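Local atomic coordinates of fimbrial subunit type 1 (Actinomyces oris, PDB entry 3UXF), a protein that serves as the major subunit of a cell-wall-anchored fimbria on the bacterial surface and is associated with adhesion. Residues A[391-396]-A[400-405]; A[447-452]-A[457-462]; A[189-194]-A[424-429]. One frame throughout, in Å; residues are numbered along the deposited sequence.

Contacts 1 and 2 lie in the C-terminal part of the chain, within the range of its prealbumin-like domain, their centres about 16 Å apart; each includes part of a calcium site, the metal lying within the contact 1 loop and on the outer side of the contact 2 loop. They touch directly: L391 CD2 of contact 1 packs 3.8 Å from P462 CG of contact 2, and V448 adds a second apolar neighbour. Contact 3, centred about 15 Å from contact 1, is buried and joins the turn after strand 185-190 to the end of strand 419-426, the segments 230 residues apart in sequence. L404 and L425 connect it to contact 1, whereas contact 2 remains about 7 Å away at the nearest atoms.

Contact 1: residues A[391-396]-A[400-405]; sequences LRDSDP and TVDPLT. With CA (calcium ion), chain C.
D393 and D402 meet at a calcium ion, which draws 391-396 and 400-405 together within one loop. D393 grips the metal with both carboxylate oxygens, OD2 at 2.4 Å, while D402 offers a single oxygen, OD2, also 2.4 Å from the ion. The backbone oxygens of D395 and T400 add two more ligands, T400 O lying 2.2 Å from the ion, and T398 completes the site through its O and OG1. The D393 carboxylate is also held by the backbone: the N-H of D402 points almost straight at OD1 (2.9 Å, 171°), and that of D395 reaches the same oxygen from the opposite face, closing an Asx turn. With CG anti to the backbone N (chi1 -180°), D393 extends far enough to take all three partners. S394 then ties down the D402 carbonyl, its N and its OG both donating to D402 O from one face of the carbonyl plane; the hydroxyl bond is short, 2.6 Å. A small serine can supply both donors with little bulk. Packing surrounds this polar core: V401 CG1 lies over the backbone of R392 and D393, and L404 CD2 comes within 3.4 Å of S394 OG. L391 and L404 turn into the domain, against residues of strand 444-451. Aspartate suits position 393 by binding calcium and accepting backbone N-H groups at once; the D395 carboxylate instead turns to S397. The ion probably offsets repulsion between D393 OD1 and D402 OD2, 3.2 Å apart, so this loop fold would be expected to depend on calcium.

Contact 2: residues A[447-452]-A[457-462]; sequences LVETKA and NLQADP. With CA (calcium ion), chain B.
E449 stretches toward Q459 with CG anti to the backbone N (chi1 -171°) and the chain extended beyond, while Q459 folds back through a bend at chi2 (-70°). The two side chains consequently cross, with carboxylate and amide planes 50° apart, and Q459 NE2 donates to E449 OE1 over 3.2 Å. The oxygen is approached on its syn side, somewhat out of the carboxylate plane, yet it lies in the plane of the amide. Glutamine fits here because its NH2 also has a second acceptor, the carbonyl oxygen of T483, so one group joins two neighbouring pieces of chain. Water fills in where the backbones do not pair: one molecule donates to E449 O at 2.7 Å and accepts from Q459 N, and another accepts from E449 N and donates to D461 O. Strand 444-451 has a classic beta bulge at T450 and K451, both opposite Q376. Beyond it, L458 places CD2 3.3 Å from E449 O and CG 4.3 Å from A452 CB, where alanine leaves room for the larger leucine. Further along, V448 and P462 lie side by side, CG2 to CB 4.1 Å, next to L391. On the outer side of the loop D461 grips a calcium ion with both oxygens, each 2.5 Å away; three waters and S387 O are further ligands. The end of strand 444-451 and the loop are thus joined by one amide-carboxylate bond, bridging water and apolar patches, while a calcium with three water ligands is held by the loop's outward-facing carboxylate.

Contact 3: residues A[189-194]-A[424-429]; sequences VTDKPA and YLRAND
R426 reaches across to the turn at D191 and K192, its NH1 giving a weak hydrogen bond to D191 O (3.2 Å, 132°). The same nitrogen donates to a water 2.9 Å away, lying at the edge of the guanidinium and in its plane, and the water in turn donates to K192 O. Bends at chi2 and chi3 (54°) swing the arginine into this position and lay its CD against the D191 carboxylate, 3.6 Å from OD1. Although the two flat groups are only 20° from parallel, no N-H points at that oxygen: D191 OD1 and R426 NE are 4.1 Å apart, so any attraction acts between charges alone. The acceptor belongs to a type I beta turn, D191 to A194, that follows strand 185-190 and is closed by A194 N donating to D191 O; that one carbonyl therefore serves both turn and arginine. Strand 419-426, which supplies R426, runs antiparallel to the long strand 344-362, and the contact brings it beside the sheet of strands 185-190 and 201-208. R426 suits this buried place by having several donors: NE bonds to Y430 O, and NE and NH2 make weak bonds to A427 O. The D191 carboxylate is held instead by other partners: OD1 takes the N-H of N432 and OD2 pairs with the S351 hydroxyl. N432 OD1 accepts from K192 N, and V431 packs against D191, K192 and R426.

Contact 1: residues A[391-396]-A[400-405]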
ATOM      1  N   LEU A 391      -0.146  18.733  29.635  1.00 15.83           N
ATOM      2  CA  LEU A 391      -0.849  19.008  28.385  1.00 15.67           C
ATOM      3  C   LEU A 391       0.128  19.324  27.272  1.00 17.07           C
ATOM      4  O   LEU A 391       1.127  20.031  27.478  1.00 17.34           O
ATOM      5  CB  LEU A 391      -1.807  20.194  28.557  1.00 12.18           C
ATOM      6  CG  LEU A 391      -2.791  20.073  29.722  1.00 13.42           C
ATOM      7  CD1 LEU A 391      -3.664  21.318  29.737  1.00 13.31           C
ATOM      8  CD2 LEU A 391      -3.616  18.798  29.540  1.00 14.49           C
ATOM      9  N   ARG A 392      -0.145  18.784  26.088  1.00 14.15           N
ATOM     10  CA  ARG A 392       0.652  19.072  24.899  1.00 17.44           C
ATOM     11  C   ARG A 392      -0.046  20.196  24.101  1.00 19.47           C
ATOM     12  O   ARG A 392      -1.255  20.196  23.911  1.00 16.35           O
ATOM     13  CB  ARG A 392       0.788  17.757  24.086  1.00 21.73           C
ATOM     14  CG  ARG A 392       1.892  17.627  23.026  1.00 31.10           C
ATOM     15  CD  ARG A 392       2.105  16.113  22.576  1.00 29.47           C
ATOM     16  NE  ARG A 392       2.207  15.188  23.722  1.00 23.67           N
ATOM     17  CZ  ARG A 392       1.636  13.977  23.793  1.00 21.82           C
ATOM     18  NH1 ARG A 392       0.931  13.493  22.776  1.00 21.93           N
ATOM     19  NH2 ARG A 392       1.752  13.246  24.909  1.00 19.83           N
ATOM     20  N   ASP A 393       0.720  21.162  23.613  1.00 17.78           N
ATOM     21  CA  ASP A 393       0.170  22.266  22.859  1.00 17.39           C
ATOM     22  C   ASP A 393      -0.263  21.801  21.464  1.00 13.19           C
ATOM     23  O   ASP A 393       0.539  21.262  20.712  1.00 18.59           O
ATOM     24  CB  ASP A 393       1.277  23.327  22.752  1.00 21.43           C
ATOM     25  CG  ASP A 393       0.851  24.564  21.987  1.00 21.67           C
ATOM     26  OD1 ASP A 393      -0.328  24.716  21.600  1.00 20.78           O
ATOM     27  OD2 ASP A 393       1.726  25.439  21.801  1.00 25.77           O
ATOM     28  N   SER A 394      -1.533  21.971  21.123  1.00 15.30           N
ATOM     29  CA  SER A 394      -2.039  21.492  19.829  1.00 17.66           C
ATOM     30  C   SER A 394      -1.509  22.290  18.640  1.00 19.80           C
ATOM     31  O   SER A 394      -1.562  21.814  17.512  1.00 22.21           O
ATOM     32  CB  SER A 394      -3.563  21.539  19.838  1.00 19.45           C
ATOM     33  OG  SER A 394      -4.030  20.861  21.015  1.00 21.52           O
ATOM     34  N   ASP A 395      -1.020  23.502  18.893  1.00 20.00           N
ATOM     35  CA  ASP A 395      -0.433  24.333  17.834  1.00 24.11           C
ATOM     36  C   ASP A 395       0.871  24.971  18.308  1.00 23.07           C
ATOM     37  O   ASP A 395       0.871  26.089  18.824  1.00 26.47           O
ATOM     38  CB  ASP A 395      -1.402  25.423  17.368  1.00 24.33           C
ATOM     39  CG  ASP A 395      -0.790  26.331  16.303  1.00 32.39           C
ATOM     40  OD1 ASP A 395       0.356  26.059  15.871  1.00 31.02           O
ATOM     41  OD2 ASP A 395      -1.451  27.311  15.905  1.00 36.54           O
ATOM     42  N   PRO A 396       1.981  24.266  18.110  1.00 26.58           N
ATOM     43  CA  PRO A 396       3.309  24.679  18.581  1.00 28.25           C
ATOM     44  C   PRO A 396       3.811  26.004  17.973  1.00 36.51           C
ATOM     45  O   PRO A 396       4.830  26.520  18.432  1.00 39.59           O
ATOM     46  CB  PRO A 396       4.204  23.507  18.151  1.00 34.12           C
ATOM     47  CG  PRO A 396       3.247  22.337  17.970  1.00 32.83           C
ATOM     48  CD  PRO A 396       2.030  22.984  17.392  1.00 29.23           C
ATOM     49  N   THR A 400       0.810  30.101  23.546  1.00 30.74           N
ATOM     50  CA  THR A 400      -0.328  29.638  24.326  1.00 32.47           C
ATOM     51  C   THR A 400      -0.523  28.145  24.081  1.00 27.91           C
ATOM     52  O   THR A 400      -0.439  27.694  22.948  1.00 24.79           O
ATOM     53  CB  THR A 400      -1.606  30.385  23.936  1.00 30.81           C
ATOM     54  OG1 THR A 400      -1.486  31.761  24.321  1.00 44.81           O
ATOM     55  CG2 THR A 400      -2.802  29.798  24.653  1.00 33.92           C
ATOM     56  N   VAL A 401      -0.741  27.375  25.140  1.00 30.95           N
ATOM     57  CA  VAL A 401      -0.998  25.941  24.991  1.00 26.29           C
ATOM     58  C   VAL A 401      -2.443  25.732  24.519  1.00 25.45           C
ATOM     59  O   VAL A 401      -3.387  25.979  25.268  1.00 24.38           O
ATOM     60  CB  VAL A 401      -0.772  25.201  26.318  1.00 25.86           C
ATOM     61  CG1 VAL A 401      -0.819  23.706  26.117  1.00 23.57           C
ATOM     62  CG2 VAL A 401       0.575  25.596  26.919  1.00 30.89           C
ATOM     63  N   ASP A 402      -2.620  25.305  23.268  1.00 20.24           N
ATOM     64  CA  ASP A 402      -3.957  25.262  22.679  1.00 19.12           C
ATOM     65  C   ASP A 402      -4.548  23.863  22.801  1.00 14.67           C
ATOM     66  O   ASP A 402      -3.816  22.880  22.670  1.00 16.00           O
ATOM     67  CB  ASP A 402      -3.929  25.599  21.191  1.00 19.51           C
ATOM     68  CG  ASP A 402      -3.343  26.959  20.909  1.00 25.55           C
ATOM     69  OD1 ASP A 402      -4.016  27.983  21.159  1.00 29.37           O
ATOM     70  OD2 ASP A 402      -2.206  26.983  20.442  1.00 24.55           O
ATOM     71  N   PRO A 403      -5.868  23.789  22.994  1.00 16.13           N
ATOM     72  CA  PRO A 403      -6.590  22.514  22.961  1.00 14.17           C
ATOM     73  C   PRO A 403      -6.788  22.058  21.522  1.00 14.72           C
ATOM     74  O   PRO A 403      -6.537  22.790  20.544  1.00 15.97           O
ATOM     75  CB  PRO A 403      -7.944  22.873  23.590  1.00 14.40           C
ATOM     76  CG  PRO A 403      -8.172  24.298  23.177  1.00 16.46           C
ATOM     77  CD  PRO A 403      -6.773  24.909  23.313  1.00 15.95           C
ATOM     78  N   LEU A 404      -7.237  20.817  21.388  1.00 12.85           N
ATOM     79  CA  LEU A 404      -7.530  20.257  20.081  1.00 12.18           C
ATOM     80  C   LEU A 404      -8.807  20.797  19.467  1.00 13.72           C
ATOM     81  O   LEU A 404      -9.816  21.051  20.155  1.00 13.95           O
ATOM     82  CB  LEU A 404      -7.679  18.738  20.200  1.00 10.71           C
ATOM     83  CG  LEU A 404      -6.471  17.960  20.675  1.00 11.48           C
ATOM     84  CD1 LEU A 404      -6.923  16.527  20.841  1.00 13.45           C
ATOM     85  CD2 LEU A 404      -5.323  18.055  19.649  1.00 13.16           C
ATOM     86  N   THR A 405      -8.786  20.918  18.135  1.00 13.10           N
ATOM     87  CA  THR A 405     -10.005  21.183  17.404  1.00 13.37           C
ATOM     88  C   THR A 405     -10.507  19.842  16.900  1.00 11.71           C
ATOM     89  O   THR A 405      -9.778  19.124  16.203  1.00 11.43           O
ATOM     90  CB  THR A 405      -9.715  22.107  16.191  1.00 14.62           C
ATOM     91  OG1 THR A 405      -9.275  23.391  16.675  1.00 18.55           O
ATOM     92  CG2 THR A 405     -10.968  22.303  15.322  1.00 17.35           C
TER
HETATM   93 CA    CA C   2       0.183  27.092  20.875  1.00 23.45          CA

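Contact 2: residues A[447-452]-A[457-462]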
ATOM      1  N   LEU A 447      -9.088  15.260  29.223  1.00 10.96           N
ATOM      2  CA  LEU A 447     -10.146  16.282  29.366  1.00 10.54           C
ATOM      3  C   LEU A 447      -9.654  17.350  30.310  1.00 13.32           C
ATOM      4  O   LEU A 447      -9.015  17.044  31.302  1.00 14.32           O
ATOM      5  CB  LEU A 447     -11.392  15.664  29.972  1.00 11.55           C
ATOM      6  CG  LEU A 447     -12.069  14.569  29.169  1.00 11.43           C
ATOM      7  CD1 LEU A 447     -13.191  13.984  29.983  1.00 14.97           C
ATOM      8  CD2 LEU A 447     -12.556  15.118  27.835  1.00 12.25           C
ATOM      9  N   VAL A 448      -9.931  18.614  30.006  1.00 10.35           N
ATOM     10  CA  VAL A 448      -9.765  19.664  31.005  1.00 10.11           C
ATOM     11  C   VAL A 448     -11.136  20.256  31.232  1.00 10.42           C
ATOM     12  O   VAL A 448     -11.794  20.721  30.306  1.00 11.18           O
ATOM     13  CB  VAL A 448      -8.789  20.744  30.520  1.00  9.78           C
ATOM     14  CG1 VAL A 448      -8.810  21.956  31.461  1.00 12.70           C
ATOM     15  CG2 VAL A 448      -7.361  20.147  30.405  1.00 12.39           C
ATOM     16  N   GLU A 449     -11.585  20.222  32.484  1.00 10.68           N
ATOM     17  CA  GLU A 449     -12.846  20.865  32.829  1.00 11.40           C
ATOM     18  C   GLU A 449     -12.648  22.384  32.899  1.00 11.26           C
ATOM     19  O   GLU A 449     -12.000  22.896  33.790  1.00 12.27           O
ATOM     20  CB  GLU A 449     -13.391  20.295  34.131  1.00 10.08           C
ATOM     21  CG  GLU A 449     -14.804  20.766  34.449  1.00 12.84           C
ATOM     22  CD  GLU A 449     -15.464  19.993  35.587  1.00 14.66           C
ATOM     23  OE1 GLU A 449     -15.055  18.843  35.878  1.00 13.91           O
ATOM     24  OE2 GLU A 449     -16.447  20.532  36.209  1.00 14.54           O
ATOM     25  N   THR A 450     -13.186  23.071  31.899  1.00 10.62           N
ATOM     26  CA  THR A 450     -13.009  24.523  31.804  1.00 11.76           C
ATOM     27  C   THR A 450     -14.129  25.328  32.430  1.00 11.74           C
ATOM     28  O   THR A 450     -13.931  26.532  32.610  1.00 14.45           O
ATOM     29  CB  THR A 450     -12.786  24.990  30.331  1.00 13.74           C
ATOM     30  OG1 THR A 450     -13.876  24.532  29.542  1.00 12.97           O
ATOM     31  CG2 THR A 450     -11.508  24.382  29.770  1.00 12.14           C
ATOM     32  N   LYS A 451     -15.285  24.711  32.706  1.00 10.69           N
ATOM     33  CA  LYS A 451     -16.310  25.421  33.471  1.00 13.11           C
ATOM     34  C   LYS A 451     -17.061  24.394  34.278  1.00 12.16           C
ATOM     35  O   LYS A 451     -17.586  23.415  33.728  1.00 11.71           O
ATOM     36  CB  LYS A 451     -17.246  26.176  32.528  1.00 13.47           C
ATOM     37  CG  LYS A 451     -18.290  27.016  33.279  1.00 17.91           C
ATOM     38  CD  LYS A 451     -18.821  28.097  32.354  1.00 20.53           C
ATOM     39  CE  LYS A 451     -19.656  29.151  33.094  1.00 30.41           C
ATOM     40  NZ  LYS A 451     -20.994  28.641  33.447  1.00 35.48           N
ATOM     41  N   ALA A 452     -17.115  24.611  35.595  1.00 12.72           N
ATOM     42  CA  ALA A 452     -17.860  23.698  36.426  1.00 11.69           C
ATOM     43  C   ALA A 452     -19.342  23.966  36.343  1.00 14.13           C
ATOM     44  O   ALA A 452     -19.749  25.129  36.149  1.00 14.70           O
ATOM     45  CB  ALA A 452     -17.396  23.815  37.864  1.00 12.31           C
ATOM     46  N   ASN A 457     -17.168  22.268  41.935  1.00 13.57           N
ATOM     47  CA  ASN A 457     -15.817  22.752  41.765  1.00 13.31           C
ATOM     48  C   ASN A 457     -15.287  22.363  40.394  1.00 13.18           C
ATOM     49  O   ASN A 457     -15.743  21.398  39.766  1.00 14.43           O
ATOM     50  CB  ASN A 457     -14.919  22.111  42.802  1.00 13.63           C
ATOM     51  CG  ASN A 457     -15.071  22.733  44.160  1.00 15.71           C
ATOM     52  OD1 ASN A 457     -14.629  23.889  44.388  1.00 20.66           O
ATOM     53  ND2 ASN A 457     -15.762  22.042  45.040  1.00 13.18           N
ATOM     54  N   LEU A 458     -14.324  23.149  39.942  1.00 10.03           N
ATOM     55  CA  LEU A 458     -13.451  22.722  38.854  1.00 11.77           C
ATOM     56  C   LEU A 458     -12.612  21.530  39.339  1.00 12.47           C
ATOM     57  O   LEU A 458     -12.657  21.165  40.508  1.00 13.32           O
ATOM     58  CB  LEU A 458     -12.556  23.889  38.443  1.00 13.35           C
ATOM     59  CG  LEU A 458     -13.265  25.020  37.681  1.00 14.24           C
ATOM     60  CD1 LEU A 458     -12.431  26.303  37.819  1.00 13.76           C
ATOM     61  CD2 LEU A 458     -13.448  24.648  36.209  1.00 13.30           C
ATOM     62  N   GLN A 459     -11.850  20.924  38.436  1.00 13.07           N
ATOM     63  CA  GLN A 459     -10.969  19.808  38.772  1.00 12.25           C
ATOM     64  C   GLN A 459      -9.563  20.261  39.152  1.00 13.57           C
ATOM     65  O   GLN A 459      -9.048  21.284  38.664  1.00 14.54           O
ATOM     66  CB  GLN A 459     -10.835  18.846  37.586  1.00 13.04           C
ATOM     67  CG  GLN A 459     -12.120  18.170  37.187  1.00 12.03           C
ATOM     68  CD  GLN A 459     -12.591  17.170  38.183  1.00 13.78           C
ATOM     69  OE1 GLN A 459     -11.788  16.590  38.931  1.00 15.59           O
ATOM     70  NE2 GLN A 459     -13.891  16.892  38.158  1.00 14.19           N
ATOM     71  N   ALA A 460      -8.887  19.458  39.976  1.00 11.11           N
ATOM     72  CA  ALA A 460      -7.511  19.724  40.301  1.00 12.12           C
ATOM     73  C   ALA A 460      -6.574  19.521  39.109  1.00 13.80           C
ATOM     74  O   ALA A 460      -5.645  20.285  38.910  1.00 12.93           O
ATOM     75  CB  ALA A 460      -7.089  18.841  41.459  1.00 13.62           C
ATOM     76  N   ASP A 461      -6.854  18.483  38.332  1.00 12.45           N
ATOM     77  CA  ASP A 461      -5.972  18.011  37.280  1.00 13.35           C
ATOM     78  C   ASP A 461      -6.738  17.792  35.979  1.00 11.43           C
ATOM     79  O   ASP A 461      -7.956  17.634  35.996  1.00 11.77           O
ATOM     80  CB  ASP A 461      -5.434  16.637  37.692  1.00 13.39           C
ATOM     81  CG  ASP A 461      -4.358  16.720  38.751  1.00 13.54           C
ATOM     82  OD1 ASP A 461      -3.500  17.625  38.699  1.00 14.84           O
ATOM     83  OD2 ASP A 461      -4.385  15.858  39.648  1.00 15.78           O
ATOM     84  N   PRO A 462      -6.010  17.716  34.852  1.00 13.05           N
ATOM     85  CA  PRO A 462      -6.602  17.145  33.630  1.00 12.02           C
ATOM     86  C   PRO A 462      -6.919  15.684  33.872  1.00 12.07           C
ATOM     87  O   PRO A 462      -6.355  15.059  34.796  1.00 12.78           O
ATOM     88  CB  PRO A 462      -5.481  17.236  32.591  1.00 11.01           C
ATOM     89  CG  PRO A 462      -4.427  18.136  33.172  1.00 14.24           C
ATOM     90  CD  PRO A 462      -4.570  17.950  34.698  1.00 13.74           C
TER
HETATM   91 CA    CA B   1      -2.231  16.627  40.588  1.00 14.17          CA
HETATM   92  O   HOH W   1     -10.658  21.764  35.885  1.00 12.19           O
HETATM   93  O   HOH W   2      -9.548  19.560  34.400  1.00 13.61           O
HETATM   94  O   HOH W   3      -0.664  16.478  42.404  1.00 18.22           O
HETATM   95  O   HOH W   4      -1.175  18.856  40.256  1.00 15.69           O
HETATM   96  O   HOH W   5      -2.287  14.205  41.088  1.00 18.29           O

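Contact 3: residues A[189-194]-A[424-429]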
ATOM      1  N   VAL A 189      -0.439   6.347   5.254  1.00 10.47           N
ATOM      2  CA  VAL A 189      -1.242   7.480   5.701  1.00 10.17           C
ATOM      3  C   VAL A 189      -0.522   8.148   6.857  1.00 12.64           C
ATOM      4  O   VAL A 189       0.098   7.477   7.698  1.00 12.69           O
ATOM      5  CB  VAL A 189      -2.665   7.048   6.123  1.00  8.96           C
ATOM      6  CG1 VAL A 189      -2.624   6.071   7.296  1.00 14.27           C
ATOM      7  CG2 VAL A 189      -3.524   8.253   6.515  1.00  9.69           C
ATOM      8  N   THR A 190      -0.570   9.481   6.899  1.00 10.18           N
ATOM      9  CA  THR A 190      -0.049  10.200   8.042  1.00 10.72           C
ATOM     10  C   THR A 190      -1.221  10.913   8.683  1.00 10.86           C
ATOM     11  O   THR A 190      -1.761  11.842   8.092  1.00 11.28           O
ATOM     12  CB  THR A 190       0.997  11.249   7.606  1.00 11.68           C
ATOM     13  OG1 THR A 190       2.066  10.589   6.903  1.00 13.82           O
ATOM     14  CG2 THR A 190       1.576  11.957   8.827  1.00 13.45           C
ATOM     15  N   ASP A 191      -1.645  10.432   9.850  1.00  9.40           N
ATOM     16  CA  ASP A 191      -2.736  11.071  10.574  1.00  9.97           C
ATOM     17  C   ASP A 191      -2.375  11.329  12.006  1.00 10.24           C
ATOM     18  O   ASP A 191      -3.221  11.718  12.787  1.00  9.45           O
ATOM     19  CB  ASP A 191      -3.999  10.212  10.483  1.00  9.37           C
ATOM     20  CG  ASP A 191      -3.762   8.772  10.911  1.00 11.65           C
ATOM     21  OD1 ASP A 191      -2.806   8.569  11.659  1.00 10.79           O
ATOM     22  OD2 ASP A 191      -4.484   7.857  10.462  1.00 10.51           O
ATOM     23  N   LYS A 192      -1.094  11.165  12.345  1.00  8.84           N
ATOM     24  CA  LYS A 192      -0.653  11.673  13.659  1.00 10.32           C
ATOM     25  C   LYS A 192      -1.005  13.175  13.875  1.00 11.71           C
ATOM     26  O   LYS A 192      -1.390  13.560  14.981  1.00 12.67           O
ATOM     27  CB  LYS A 192       0.854  11.410  13.856  1.00 11.29           C
ATOM     28  CG  LYS A 192       1.340  11.741  15.279  1.00 14.87           C
ATOM     29  CD  LYS A 192       2.831  11.445  15.438  1.00 19.03           C
ATOM     30  CE  LYS A 192       3.092   9.973  15.459  1.00 27.36           C
ATOM     31  NZ  LYS A 192       4.556   9.619  15.669  1.00 36.96           N
ATOM     32  N   PRO A 193      -0.914  14.015  12.832  1.00 10.43           N
ATOM     33  CA  PRO A 193      -1.344  15.416  12.968  1.00 12.06           C
ATOM     34  C   PRO A 193      -2.843  15.622  13.024  1.00 13.73           C
ATOM     35  O   PRO A 193      -3.256  16.783  13.156  1.00 14.93           O
ATOM     36  CB  PRO A 193      -0.803  16.082  11.696  1.00 15.49           C
ATOM     37  CG  PRO A 193       0.312  15.204  11.263  1.00 14.04           C
ATOM     38  CD  PRO A 193      -0.137  13.797  11.599  1.00 12.15           C
ATOM     39  N   ALA A 194      -3.629  14.557  12.948  1.00 11.67           N
ATOM     40  CA  ALA A 194      -5.085  14.699  12.901  1.00 11.96           C
ATOM     41  C   ALA A 194      -5.790  13.898  14.010  1.00  8.67           C
ATOM     42  O   ALA A 194      -6.678  13.091  13.747  1.00  9.02           O
ATOM     43  CB  ALA A 194      -5.592  14.275  11.489  1.00 12.26           C
ATOM     44  N   TYR A 424     -14.974  13.550  16.603  1.00 10.97           N
ATOM     45  CA  TYR A 424     -14.514  12.227  16.996  1.00  9.60           C
ATOM     46  C   TYR A 424     -13.001  12.314  17.177  1.00 11.10           C
ATOM     47  O   TYR A 424     -12.365  13.211  16.635  1.00 10.01           O
ATOM     48  CB  TYR A 424     -14.823  11.213  15.895  1.00  9.98           C
ATOM     49  CG  TYR A 424     -16.265  11.210  15.452  1.00 11.07           C
ATOM     50  CD1 TYR A 424     -17.190  10.375  16.055  1.00 11.38           C
ATOM     51  CD2 TYR A 424     -16.702  12.043  14.433  1.00 11.67           C
ATOM     52  CE1 TYR A 424     -18.506  10.369  15.661  1.00 14.71           C
ATOM     53  CE2 TYR A 424     -18.023  12.045  14.033  1.00 12.53           C
ATOM     54  CZ  TYR A 424     -18.921  11.204  14.653  1.00 15.01           C
ATOM     55  OH  TYR A 424     -20.237  11.190  14.268  1.00 19.14           O
ATOM     56  N   LEU A 425     -12.431  11.377  17.929  1.00 10.00           N
ATOM     57  CA  LEU A 425     -10.996  11.370  18.189  1.00  8.34           C
ATOM     58  C   LEU A 425     -10.311  10.133  17.617  1.00 10.53           C
ATOM     59  O   LEU A 425     -10.824   9.027  17.733  1.00  9.51           O
ATOM     60  CB  LEU A 425     -10.730  11.450  19.693  1.00  9.74           C
ATOM     61  CG  LEU A 425     -10.861  12.830  20.336  1.00  8.20           C
ATOM     62  CD1 LEU A 425     -11.119  12.703  21.826  1.00 10.13           C
ATOM     63  CD2 LEU A 425      -9.620  13.657  20.072  1.00 11.94           C
ATOM     64  N   ARG A 426      -9.150  10.335  17.006  1.00  8.34           N
ATOM     65  CA  ARG A 426      -8.382   9.232  16.445  1.00  8.39           C
ATOM     66  C   ARG A 426      -7.884   8.334  17.569  1.00  9.15           C
ATOM     67  O   ARG A 426      -7.480   8.819  18.617  1.00 10.32           O
ATOM     68  CB  ARG A 426      -7.195   9.758  15.637  1.00  8.31           C
ATOM     69  CG  ARG A 426      -6.831   8.907  14.422  1.00  8.55           C
ATOM     70  CD  ARG A 426      -5.328   8.918  14.169  1.00 10.91           C
ATOM     71  NE  ARG A 426      -4.611   8.527  15.374  1.00 11.71           N
ATOM     72  CZ  ARG A 426      -3.845   9.340  16.088  1.00 10.66           C
ATOM     73  NH1 ARG A 426      -3.662  10.596  15.705  1.00 12.54           N
ATOM     74  NH2 ARG A 426      -3.257   8.894  17.187  1.00 12.49           N
ATOM     75  N   ALA A 427      -7.914   7.026  17.344  1.00  9.77           N
ATOM     76  CA  ALA A 427      -7.473   6.076  18.354  1.00  8.96           C
ATOM     77  C   ALA A 427      -6.042   6.364  18.788  1.00  9.44           C
ATOM     78  O   ALA A 427      -5.189   6.653  17.960  1.00 10.63           O
ATOM     79  CB  ALA A 427      -7.586   4.657  17.824  1.00 11.15           C
ATOM     80  N   ASN A 428      -5.787   6.282  20.090  1.00  9.97           N
ATOM     81  CA  ASN A 428      -4.444   6.492  20.610  1.00 10.58           C
ATOM     82  C   ASN A 428      -3.520   5.352  20.217  1.00 10.93           C
ATOM     83  O   ASN A 428      -2.309   5.525  20.124  1.00 12.79           O
ATOM     84  CB  ASN A 428      -4.458   6.608  22.137  1.00 10.16           C
ATOM     85  CG  ASN A 428      -5.258   7.796  22.628  1.00  9.33           C
ATOM     86  OD1 ASN A 428      -6.418   7.660  23.000  1.00 11.22           O
ATOM     87  ND2 ASN A 428      -4.633   8.965  22.638  1.00 11.04           N
ATOM     88  N   ASP A 429      -4.103   4.180  19.999  1.00  9.72           N
ATOM     89  CA  ASP A 429      -3.319   2.987  19.701  1.00 10.87           C
ATOM     90  C   ASP A 429      -3.336   2.562  18.235  1.00 12.41           C
ATOM     91  O   ASP A 429      -2.969   1.442  17.912  1.00 11.37           O
ATOM     92  CB  ASP A 429      -3.759   1.822  20.591  1.00 10.71           C
ATOM     93  CG  ASP A 429      -5.187   1.391  20.326  1.00 13.10           C
ATOM     94  OD1 ASP A 429      -5.906   2.108  19.605  1.00 13.47           O
ATOM     95  OD2 ASP A 429      -5.588   0.332  20.844  1.00 14.80           O
TER
HETATM   96  O   HOH W   6      -1.687  12.071  17.263  1.00 16.13           O